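Local coordinates for protein alkane monooxygenase (Geobacillus thermodenitrificans, PDB 3B9O) that belongs to the luciferase-like monooxygenase family, folds as a TIM barrel and holds flavin mononucleotide in a pocket of that barrel, at residues L45-A53 against Y403-Y412; Y169-D178 against P211-P222. All coordinates share one frame; numbering follows the deposited sequence.

Interaction 1. Residues L45-A53 against Y403-Y412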
loop_
_atom_site.group_PDB
_atom_site.type_symbol
_atom_site.label_atom_id
_atom_site.label_comp_id
_atom_site.label_asym_id
_atom_site.label_seq_id
_atom_site.Cartn_x
_atom_site.Cartn_y
_atom_site.Cartn_z
ATOM N N LEU A 45 -12.387 -5.607 -13.285
ATOM C CA LEU A 45 -11.703 -6.929 -13.264
ATOM C C LEU A 45 -11.482 -7.400 -11.804
ATOM O O LEU A 45 -11.812 -8.547 -11.443
ATOM C CB LEU A 45 -10.373 -6.880 -14.043
ATOM C CG LEU A 45 -9.476 -8.114 -13.836
ATOM C CD1 LEU A 45 -10.120 -9.350 -14.466
ATOM C CD2 LEU A 45 -8.104 -7.848 -14.445
ATOM N N LEU A 46 -10.933 -6.528 -10.952
ATOM C CA LEU A 46 -10.555 -6.935 -9.591
ATOM C C LEU A 46 -11.795 -7.296 -8.770
ATOM O O LEU A 46 -11.757 -8.206 -7.942
ATOM C CB LEU A 46 -9.734 -5.824 -8.885
ATOM C CG LEU A 46 -8.394 -5.557 -9.598
ATOM C CD1 LEU A 46 -7.610 -4.490 -8.859
ATOM C CD2 LEU A 46 -7.548 -6.833 -9.753
ATOM N N GLU A 47 -12.873 -6.539 -8.969
ATOM C CA GLU A 47 -14.124 -6.826 -8.273
ATOM C C GLU A 47 -14.720 -8.144 -8.755
ATOM O O GLU A 47 -15.192 -8.917 -7.939
ATOM C CB GLU A 47 -15.114 -5.670 -8.426
ATOM C CG GLU A 47 -16.416 -5.923 -7.703
ATOM C CD GLU A 47 -17.059 -4.651 -7.214
ATOM O OE1 GLU A 47 -18.045 -4.188 -7.831
ATOM O OE2 GLU A 47 -16.567 -4.110 -6.236
ATOM N N LYS A 48 -14.676 -8.408 -10.071
ATOM C CA LYS A 48 -15.015 -9.727 -10.602
ATOM C C LYS A 48 -14.206 -10.857 -9.891
ATOM O O LYS A 48 -14.781 -11.888 -9.520
ATOM C CB LYS A 48 -14.891 -9.770 -12.150
ATOM C CG LYS A 48 -14.760 -11.172 -12.733
ATOM C CD LYS A 48 -14.430 -11.152 -14.275
ATOM C CE LYS A 48 -13.357 -12.224 -14.652
ATOM N NZ LYS A 48 -13.318 -12.558 -16.160
ATOM N N GLY A 49 -12.899 -10.665 -9.699
ATOM C CA GLY A 49 -12.080 -11.616 -8.944
ATOM C C GLY A 49 -12.184 -11.594 -7.427
ATOM O O GLY A 49 -11.388 -12.253 -6.748
ATOM N N LYS A 50 -13.125 -10.804 -6.891
ATOM C CA LYS A 50 -13.380 -10.636 -5.427
ATOM C C LYS A 50 -12.198 -10.103 -4.607
ATOM O O LYS A 50 -12.142 -10.336 -3.396
ATOM C CB LYS A 50 -13.959 -11.920 -4.757
ATOM C CG LYS A 50 -14.980 -12.644 -5.615
ATOM C CD LYS A 50 -16.272 -11.871 -5.728
ATOM C CE LYS A 50 -17.207 -12.585 -6.711
ATOM N NZ LYS A 50 -18.471 -11.824 -6.819
ATOM N N PHE A 51 -11.272 -9.392 -5.247
ATOM C CA PHE A 51 -10.147 -8.819 -4.515
ATOM C C PHE A 51 -10.634 -7.912 -3.370
ATOM O O PHE A 51 -11.585 -7.196 -3.555
ATOM C CB PHE A 51 -9.277 -7.979 -5.475
ATOM C CG PHE A 51 -8.193 -8.772 -6.186
ATOM C CD1 PHE A 51 -8.517 -9.852 -7.012
ATOM C CD2 PHE A 51 -6.855 -8.418 -6.051
ATOM C CE1 PHE A 51 -7.515 -10.573 -7.678
ATOM C CE2 PHE A 51 -5.856 -9.104 -6.734
ATOM C CZ PHE A 51 -6.194 -10.181 -7.557
ATOM N N ASP A 52 -9.969 -7.920 -2.215
ATOM C CA ASP A 52 -10.233 -6.900 -1.184
ATOM C C ASP A 52 -10.053 -5.466 -1.711
ATOM O O ASP A 52 -10.919 -4.595 -1.512
ATOM C CB ASP A 52 -9.266 -7.002 -0.008
ATOM C CG ASP A 52 -9.540 -8.186 0.914
ATOM O OD1 ASP A 52 -9.788 -9.293 0.408
ATOM O OD2 ASP A 52 -9.399 -8.032 2.142
ATOM N N ALA A 53 -8.902 -5.215 -2.321
ATOM C CA ALA A 53 -8.546 -3.823 -2.644
ATOM C C ALA A 53 -7.553 -3.705 -3.790
ATOM O O ALA A 53 -6.854 -4.687 -4.165
ATOM C CB ALA A 53 -8.016 -3.097 -1.374
ATOM N N TYR A 403 -10.532 -18.272 0.465
ATOM C CA TYR A 403 -10.731 -17.000 -0.221
ATOM C C TYR A 403 -12.203 -16.821 -0.466
ATOM O O TYR A 403 -12.875 -17.767 -0.811
ATOM C CB TYR A 403 -10.024 -17.004 -1.566
ATOM C CG TYR A 403 -10.033 -15.713 -2.378
ATOM C CD1 TYR A 403 -9.293 -14.585 -1.960
ATOM C CD2 TYR A 403 -10.708 -15.638 -3.615
ATOM C CE1 TYR A 403 -9.273 -13.397 -2.729
ATOM C CE2 TYR A 403 -10.682 -14.470 -4.394
ATOM C CZ TYR A 403 -9.930 -13.363 -3.963
ATOM O OH TYR A 403 -9.875 -12.202 -4.729
ATOM N N ARG A 404 -12.663 -15.582 -0.340
ATOM C CA ARG A 404 -14.103 -15.293 -0.340
ATOM C C ARG A 404 -14.732 -15.704 -1.654
ATOM O O ARG A 404 -14.165 -15.476 -2.718
ATOM C CB ARG A 404 -14.353 -13.797 -0.056
ATOM C CG ARG A 404 -13.978 -12.815 -1.213
ATOM C CD ARG A 404 -14.493 -11.348 -0.899
ATOM N NE ARG A 404 -13.856 -10.983 0.363
ATOM C CZ ARG A 404 -12.591 -10.576 0.468
ATOM N NH1 ARG A 404 -11.848 -10.407 -0.632
ATOM N NH2 ARG A 404 -12.073 -10.354 1.676
ATOM N N VAL A 405 -15.907 -16.298 -1.585
ATOM C CA VAL A 405 -16.628 -16.531 -2.821
ATOM C C VAL A 405 -17.446 -15.319 -3.229
ATOM O O VAL A 405 -17.745 -15.141 -4.417
ATOM C CB VAL A 405 -17.410 -17.881 -2.881
ATOM C CG1 VAL A 405 -16.739 -18.959 -2.011
ATOM C CG2 VAL A 405 -18.796 -17.720 -2.553
ATOM N N ASP A 406 -17.766 -14.473 -2.253
ATOM C CA ASP A 406 -18.337 -13.162 -2.562
ATOM C C ASP A 406 -18.172 -12.263 -1.356
ATOM O O ASP A 406 -17.845 -12.711 -0.272
ATOM C CB ASP A 406 -19.812 -13.271 -2.959
ATOM C CG ASP A 406 -20.254 -12.154 -3.940
ATOM O OD1 ASP A 406 -19.522 -11.151 -4.145
ATOM O OD2 ASP A 406 -21.363 -12.307 -4.505
ATOM N N TYR A 407 -18.348 -10.970 -1.568
ATOM C CA TYR A 407 -17.991 -9.960 -0.563
ATOM C C TYR A 407 -18.934 -9.913 0.638
ATOM O O TYR A 407 -20.138 -10.161 0.481
ATOM C CB TYR A 407 -18.049 -8.566 -1.232
ATOM C CG TYR A 407 -16.934 -8.285 -2.209
ATOM C CD1 TYR A 407 -17.133 -8.444 -3.576
ATOM C CD2 TYR A 407 -15.698 -7.822 -1.768
ATOM C CE1 TYR A 407 -16.117 -8.141 -4.490
ATOM C CE2 TYR A 407 -14.671 -7.531 -2.663
ATOM C CZ TYR A 407 -14.896 -7.696 -4.025
ATOM O OH TYR A 407 -13.913 -7.392 -4.941
ATOM N N GLU A 408 -18.386 -9.550 1.812
ATOM C CA GLU A 408 -19.215 -9.186 2.981
ATOM C C GLU A 408 -19.729 -7.759 2.793
ATOM O O GLU A 408 -19.085 -6.930 2.124
ATOM C CB GLU A 408 -18.372 -9.202 4.278
ATOM C CG GLU A 408 -17.744 -10.518 4.680
ATOM C CD GLU A 408 -18.729 -11.464 5.338
ATOM O OE1 GLU A 408 -19.562 -10.990 6.150
ATOM O OE2 GLU A 408 -18.672 -12.681 5.041
ATOM N N GLU A 409 -20.861 -7.420 3.407
ATOM C CA GLU A 409 -21.280 -6.037 3.250
ATOM C C GLU A 409 -20.663 -5.129 4.292
ATOM O O GLU A 409 -20.279 -5.559 5.406
ATOM C CB GLU A 409 -22.800 -5.829 3.155
ATOM C CG GLU A 409 -23.155 -4.572 2.281
ATOM C CD GLU A 409 -23.415 -4.897 0.780
ATOM O OE1 GLU A 409 -23.286 -6.080 0.365
ATOM O OE2 GLU A 409 -23.746 -3.952 0.019
ATOM N N GLY A 410 -20.491 -3.883 3.881
ATOM C CA GLY A 410 -20.021 -2.874 4.788
ATOM C C GLY A 410 -18.823 -2.109 4.249
ATOM O O GLY A 410 -18.397 -2.254 3.096
ATOM N N THR A 411 -18.298 -1.275 5.121
ATOM C CA THR A 411 -17.067 -0.541 4.845
ATOM C C THR A 411 -15.859 -1.494 4.675
ATOM O O THR A 411 -15.909 -2.699 5.013
ATOM C CB THR A 411 -16.776 0.423 6.022
ATOM O OG1 THR A 411 -16.643 -0.352 7.211
ATOM C CG2 THR A 411 -17.899 1.434 6.220
ATOM N N TYR A 412 -14.763 -0.960 4.154
ATOM C CA TYR A 412 -13.532 -1.754 4.061
ATOM C C TYR A 412 -13.071 -2.206 5.463
ATOM O O TYR A 412 -12.647 -3.366 5.641
ATOM C CB TYR A 412 -12.444 -0.932 3.333
ATOM C CG TYR A 412 -11.133 -1.660 3.110
ATOM C CD1 TYR A 412 -11.101 -3.035 2.812
ATOM C CD2 TYR A 412 -9.918 -0.966 3.152
ATOM C CE1 TYR A 412 -9.872 -3.714 2.625
ATOM C CE2 TYR A 412 -8.674 -1.632 2.919
ATOM C CZ TYR A 412 -8.674 -2.994 2.651
ATOM O OH TYR A 412 -7.478 -3.651 2.445
HETATM O O HOH W 1 -7.170 -6.093 2.109
#

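Interaction 2. Residues Y169-D178 against P211-P222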
loop_
_atom_site.group_PDB
_atom_site.type_symbol
_atom_site.label_atom_id
_atom_site.label_comp_id
_atom_site.label_asym_id
_atom_site.label_seq_id
_atom_site.Cartn_x
_atom_site.Cartn_y
_atom_site.Cartn_z
ATOM N N TYR A 169 -6.090 12.176 12.973
ATOM C CA TYR A 169 -7.018 11.526 13.937
ATOM C C TYR A 169 -7.927 12.548 14.643
ATOM O O TYR A 169 -9.134 12.332 14.741
ATOM C CB TYR A 169 -6.280 10.742 15.043
ATOM C CG TYR A 169 -5.428 9.559 14.622
ATOM C CD1 TYR A 169 -4.310 9.204 15.387
ATOM C CD2 TYR A 169 -5.727 8.792 13.472
ATOM C CE1 TYR A 169 -3.507 8.119 15.056
ATOM C CE2 TYR A 169 -4.922 7.675 13.121
ATOM C CZ TYR A 169 -3.807 7.369 13.920
ATOM O OH TYR A 169 -3.018 6.293 13.609
ATOM N N LYS A 170 -7.358 13.661 15.143
ATOM C CA LYS A 170 -8.202 14.702 15.792
ATOM C C LYS A 170 -9.277 15.254 14.852
ATOM O O LYS A 170 -10.428 15.327 15.217
ATOM C CB LYS A 170 -7.355 15.840 16.332
ATOM C CG LYS A 170 -6.493 15.434 17.559
ATOM C CD LYS A 170 -5.390 16.482 17.786
ATOM C CE LYS A 170 -4.539 15.986 18.952
ATOM N NZ LYS A 170 -3.685 17.047 19.485
ATOM N N LEU A 171 -8.883 15.624 13.643
ATOM C CA LEU A 171 -9.840 16.053 12.596
ATOM C C LEU A 171 -10.939 15.029 12.279
ATOM O O LEU A 171 -12.143 15.327 12.272
ATOM C CB LEU A 171 -9.068 16.465 11.311
ATOM C CG LEU A 171 -8.105 17.660 11.460
ATOM C CD1 LEU A 171 -7.229 17.832 10.227
ATOM C CD2 LEU A 171 -8.894 18.988 11.790
ATOM N N TRP A 172 -10.517 13.803 12.034
ATOM C CA TRP A 172 -11.420 12.762 11.584
ATOM C C TRP A 172 -12.360 12.194 12.639
ATOM O O TRP A 172 -13.469 11.829 12.308
ATOM C CB TRP A 172 -10.613 11.611 10.987
ATOM C CG TRP A 172 -9.954 11.931 9.678
ATOM C CD1 TRP A 172 -10.429 12.763 8.710
ATOM C CD2 TRP A 172 -8.760 11.332 9.154
ATOM N NE1 TRP A 172 -9.574 12.762 7.629
ATOM C CE2 TRP A 172 -8.555 11.876 7.860
ATOM C CE3 TRP A 172 -7.825 10.399 9.659
ATOM C CZ2 TRP A 172 -7.434 11.552 7.078
ATOM C CZ3 TRP A 172 -6.725 10.059 8.888
ATOM C CH2 TRP A 172 -6.536 10.633 7.595
ATOM N N GLU A 173 -11.883 12.107 13.885
ATOM C CA GLU A 173 -12.556 11.401 14.971
ATOM C C GLU A 173 -13.153 12.354 15.980
ATOM O O GLU A 173 -14.169 12.047 16.589
ATOM C CB GLU A 173 -11.581 10.495 15.742
ATOM C CG GLU A 173 -10.906 9.361 14.913
ATOM C CD GLU A 173 -11.906 8.288 14.502
ATOM O OE1 GLU A 173 -11.708 7.695 13.433
ATOM O OE2 GLU A 173 -12.871 8.048 15.249
ATOM N N GLY A 174 -12.509 13.486 16.176
ATOM C CA GLY A 174 -12.891 14.360 17.305
ATOM C C GLY A 174 -13.543 15.714 16.994
ATOM O O GLY A 174 -14.209 16.329 17.857
ATOM N N SER A 175 -13.342 16.220 15.791
ATOM C CA SER A 175 -13.806 17.561 15.514
ATOM C C SER A 175 -15.333 17.673 15.436
ATOM O O SER A 175 -15.936 18.561 16.062
ATOM C CB SER A 175 -13.111 18.090 14.282
ATOM O OG SER A 175 -13.560 19.389 13.951
ATOM N N TRP A 176 -15.969 16.794 14.673
ATOM C CA TRP A 176 -17.423 16.783 14.538
ATOM C C TRP A 176 -17.899 15.548 15.268
ATOM O O TRP A 176 -17.362 14.476 15.034
ATOM C CB TRP A 176 -17.857 16.632 13.072
ATOM C CG TRP A 176 -17.505 17.800 12.175
ATOM C CD1 TRP A 176 -16.269 18.430 12.072
ATOM C CD2 TRP A 176 -18.371 18.484 11.274
ATOM N NE1 TRP A 176 -16.353 19.455 11.184
ATOM C CE2 TRP A 176 -17.621 19.490 10.660
ATOM C CE3 TRP A 176 -19.724 18.329 10.908
ATOM C CZ2 TRP A 176 -18.170 20.355 9.693
ATOM C CZ3 TRP A 176 -20.264 19.187 9.952
ATOM C CH2 TRP A 176 -19.494 20.191 9.361
ATOM N N GLU A 177 -18.933 15.704 16.090
ATOM C CA GLU A 177 -19.556 14.615 16.815
ATOM C C GLU A 177 -20.399 13.749 15.861
ATOM O O GLU A 177 -20.812 14.215 14.791
ATOM C CB GLU A 177 -20.419 15.187 17.946
ATOM C CG GLU A 177 -19.611 16.034 18.958
ATOM C CD GLU A 177 -20.430 16.473 20.177
ATOM O OE1 GLU A 177 -20.173 17.605 20.678
ATOM O OE2 GLU A 177 -21.331 15.702 20.596
ATOM N N ASP A 178 -20.632 12.492 16.242
ATOM C CA ASP A 178 -21.378 11.540 15.403
ATOM C C ASP A 178 -22.590 12.040 14.647
ATOM O O ASP A 178 -22.706 11.829 13.423
ATOM C CB ASP A 178 -21.734 10.273 16.168
ATOM C CG ASP A 178 -20.546 9.363 16.332
ATOM O OD1 ASP A 178 -20.743 8.277 16.920
ATOM O OD2 ASP A 178 -19.422 9.726 15.875
ATOM N N PRO A 211 -11.757 23.773 13.232
ATOM C CA PRO A 211 -12.318 22.420 13.146
ATOM C C PRO A 211 -11.992 21.799 11.770
ATOM O O PRO A 211 -11.429 22.473 10.874
ATOM C CB PRO A 211 -13.820 22.661 13.277
ATOM C CG PRO A 211 -14.007 24.045 12.725
ATOM C CD PRO A 211 -12.792 24.813 13.097
ATOM N N HIS A 212 -12.341 20.532 11.614
ATOM C CA HIS A 212 -12.236 19.879 10.318
ATOM C C HIS A 212 -13.296 20.500 9.379
ATOM O O HIS A 212 -14.339 21.021 9.818
ATOM C CB HIS A 212 -12.478 18.381 10.529
ATOM C CG HIS A 212 -12.225 17.531 9.324
ATOM N ND1 HIS A 212 -11.215 17.799 8.420
ATOM C CD2 HIS A 212 -12.806 16.374 8.920
ATOM C CE1 HIS A 212 -11.191 16.844 7.497
ATOM N NE2 HIS A 212 -12.149 15.974 7.773
ATOM N N LEU A 213 -13.007 20.469 8.087
ATOM C CA LEU A 213 -13.915 21.030 7.079
ATOM C C LEU A 213 -15.057 20.065 6.697
ATOM O O LEU A 213 -16.045 20.489 6.133
ATOM C CB LEU A 213 -13.099 21.413 5.824
ATOM C CG LEU A 213 -12.169 22.662 5.962
ATOM C CD1 LEU A 213 -11.226 22.841 4.758
ATOM C CD2 LEU A 213 -12.937 23.990 6.270
ATOM N N CYS A 214 -14.907 18.776 7.014
ATOM C CA CYS A 214 -15.827 17.737 6.549
ATOM C C CYS A 214 -16.672 17.119 7.670
ATOM O O CYS A 214 -16.261 17.015 8.841
ATOM C CB CYS A 214 -15.040 16.613 5.819
ATOM S SG CYS A 214 -13.764 17.195 4.723
ATOM N N GLU A 215 -17.865 16.693 7.303
ATOM C CA GLU A 215 -18.759 16.034 8.241
ATOM C C GLU A 215 -18.323 14.582 8.383
ATOM O O GLU A 215 -17.608 14.084 7.490
ATOM C CB GLU A 215 -20.201 16.132 7.787
ATOM C CG GLU A 215 -20.576 15.220 6.556
ATOM C CD GLU A 215 -22.026 15.449 6.156
ATOM O OE1 GLU A 215 -22.878 14.748 6.751
ATOM O OE2 GLU A 215 -22.310 16.329 5.277
ATOM N N PRO A 216 -18.718 13.915 9.508
ATOM C CA PRO A 216 -18.386 12.476 9.690
ATOM C C PRO A 216 -18.762 11.581 8.477
ATOM O O PRO A 216 -19.885 11.658 7.933
ATOM C CB PRO A 216 -19.147 12.072 10.964
ATOM C CG PRO A 216 -19.270 13.359 11.751
ATOM C CD PRO A 216 -19.421 14.476 10.685
ATOM N N SER A 217 -17.785 10.769 8.066
ATOM C CA SER A 217 -17.940 9.892 6.900
ATOM C C SER A 217 -18.036 8.464 7.465
ATOM O O SER A 217 -17.827 8.307 8.711
ATOM C CB SER A 217 -16.755 10.097 5.980
ATOM O OG SER A 217 -15.554 9.692 6.659
ATOM N N PRO A 218 -18.363 7.434 6.622
ATOM C CA PRO A 218 -18.625 6.075 7.150
ATOM C C PRO A 218 -17.541 5.476 8.056
ATOM O O PRO A 218 -17.855 4.974 9.112
ATOM C CB PRO A 218 -18.835 5.241 5.855
ATOM C CG PRO A 218 -19.462 6.242 4.945
ATOM C CD PRO A 218 -18.566 7.445 5.146
ATOM N N GLN A 219 -16.279 5.559 7.650
ATOM C CA GLN A 219 -15.158 5.055 8.439
ATOM C C GLN A 219 -14.537 6.079 9.377
ATOM O O GLN A 219 -13.769 5.693 10.278
ATOM C CB GLN A 219 -14.068 4.573 7.498
ATOM C CG GLN A 219 -14.464 3.360 6.690
ATOM C CD GLN A 219 -13.322 2.790 5.867
ATOM O OE1 GLN A 219 -12.768 3.459 4.997
ATOM N NE2 GLN A 219 -13.018 1.553 6.090
ATOM N N ARG A 220 -14.803 7.359 9.092
ATOM C CA ARG A 220 -14.125 8.537 9.648
ATOM C C ARG A 220 -12.635 8.561 9.318
ATOM O O ARG A 220 -12.233 9.346 8.470
ATOM C CB ARG A 220 -14.392 8.750 11.163
ATOM C CG ARG A 220 -15.846 9.207 11.555
ATOM C CD ARG A 220 -15.772 9.385 13.089
ATOM N NE ARG A 220 -16.921 10.010 13.730
ATOM C CZ ARG A 220 -17.027 11.314 13.970
ATOM N NH1 ARG A 220 -16.073 12.146 13.580
ATOM N NH2 ARG A 220 -18.099 11.787 14.610
ATOM N N THR A 221 -11.817 7.753 10.008
ATOM C CA THR A 221 -10.406 7.562 9.655
ATOM C C THR A 221 -10.328 6.447 8.578
ATOM O O THR A 221 -10.929 5.374 8.753
ATOM C CB THR A 221 -9.557 7.208 10.903
ATOM O OG1 THR A 221 -9.652 8.275 11.861
ATOM C CG2 THR A 221 -8.108 6.901 10.546
ATOM N N PRO A 222 -9.594 6.689 7.471
ATOM C CA PRO A 222 -9.385 5.595 6.469
ATOM C C PRO A 222 -8.688 4.397 7.151
ATOM O O PRO A 222 -7.999 4.579 8.172
ATOM C CB PRO A 222 -8.428 6.222 5.444
ATOM C CG PRO A 222 -8.575 7.695 5.605
ATOM C CD PRO A 222 -8.883 7.916 7.094
HETATM O O HOH W 2 -14.816 14.803 13.021
HETATM O O HOH W 3 -12.774 5.360 13.003
#

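Interaction 1. Residues L45-A53 against Y403-Y412
Lys50 and Tyr407 bury more surface than any other residues of this contact, and they lie against each other. The Tyr407 ring reaches in from the 403-412 loop, with its CE1 3.9 Å from Lys50 CD. Tyr407 OH passes the Lys50 backbone and donates to the carbonyl of the next residue, at 2.7 Å from Phe51 O. That oxygen lies at the ring edge, in the ring plane. His98 stacks on Tyr407 from outside the two segments. Lys50 has positive phi and is the C-prime residue of a Schellman motif that ends helix 36-48. Its side chain bends at chi2 (-70°) and runs past the carbonyl of Val405. Lys50 NZ ends 3.0 Å from Asp406 OD1, a salt bridge with a weak hydrogen bond. Asp406 OD1 also accepts the backbone N-H of Tyr407.

Beyond the helix end, Tyr403 and Arg404 take two more carbonyls. Tyr403 OH donates to Gly49 O at 2.5 Å. Arg404 CG packs on Lys50 CB, and the chain then turns at chi3 (58°) to bring the guanidinium alongside the turn. Arg404 NH1 lies 2.8 Å from Lys50 O and 2.6 Å from Asp52 OD1. NH2 also bonds Asp52 OD1, so two nitrogens grip one oxygen from the same face of the carboxylate. The guanidinium and carboxylate planes are 59° apart. Asp52 OD2 bonds His6 and accepts a hydrogen bond from a water, which in turn accepts one from Tyr412 OH; that hydroxyl also bonds Tyr225.

Three successive carbonyls, of Gly49, Lys50 and Phe51, are thus satisfied by side chains of the loop after helix 384-399. The Arg404 pair probably favours a charged Asp52, and the bonds probably hold the path from the helix into strand 53-57.

Interaction 2. Residues Y169-D178 against P211-P222
Arg220 reaches into the C-terminal part of helix 154-174 and the chain after it. Its side chain is extended from CG to NE, and the guanidinium sits among backbone carbonyls. Arg220 NH1 donates to Trp172 O at 2.9 Å. Arg220 NH1 and NH2 both grip Trp176 O, NH2 at 2.8 Å. NH2 also forms a salt bridge with Asp178 OD2, on the anti lone pair of that oxygen. Glu173 O lies over one face of the guanidinium and Pro216 CB over the other, so the group is sandwiched, and its rotation is restricted by the bonds at its edge.

Next to Arg220, Thr221 OG1 donates to Glu173 OE1 at 2.7 Å. Pro222 CD sits over the six-membered ring of Trp172, 3.5 Å from its centroid, as a CH-pi contact. The five-membered ring of Trp172 turns its edge to the face of His212, planes 80° apart. Leu171 CB packs on the opposite face of His212 from Cys214 N.

Trp176 NE1 donates to His212 O at 2.9 Å, from above the carbonyl plane. Glu215 CA lies over the six-membered ring of Trp176, a CH-pi contact.

Farther out, Ser120 of helix 112-125 bonds His212 NE2, and Arg434 forms a salt bridge with Glu173 OE2. Ser175 OG accepts from His212 N and bonds His197 O. One arginine thus gathers two carbonyls and a carboxylate, and fastens the end region of an outer helix to the loop before strand 223-227 of the TIM barrel.

From the N terminus, the chain first passes 45-53, where helix 36-48 gives way to barrel strand 53-57. It then reaches 169-178, at the end of helix 154-174. After an excursion with two small two-stranded antiparallel sheets it returns at 211-222, and interaction 2 closes that short loop just before strand 223-227. Interaction 1 closes only at 403-412, so interaction 2 is nested inside its much longer loop. Their centres are about 26 Å apart, yet they touch by packing: Thr411 CB lies 3.8 Å from Gln219 CG. Interaction 1 ties the loop between helices 384-399 and 412-417 to the junction of helix 36-48 and strand 53-57. Interaction 2 ties a middle helix to a later strand.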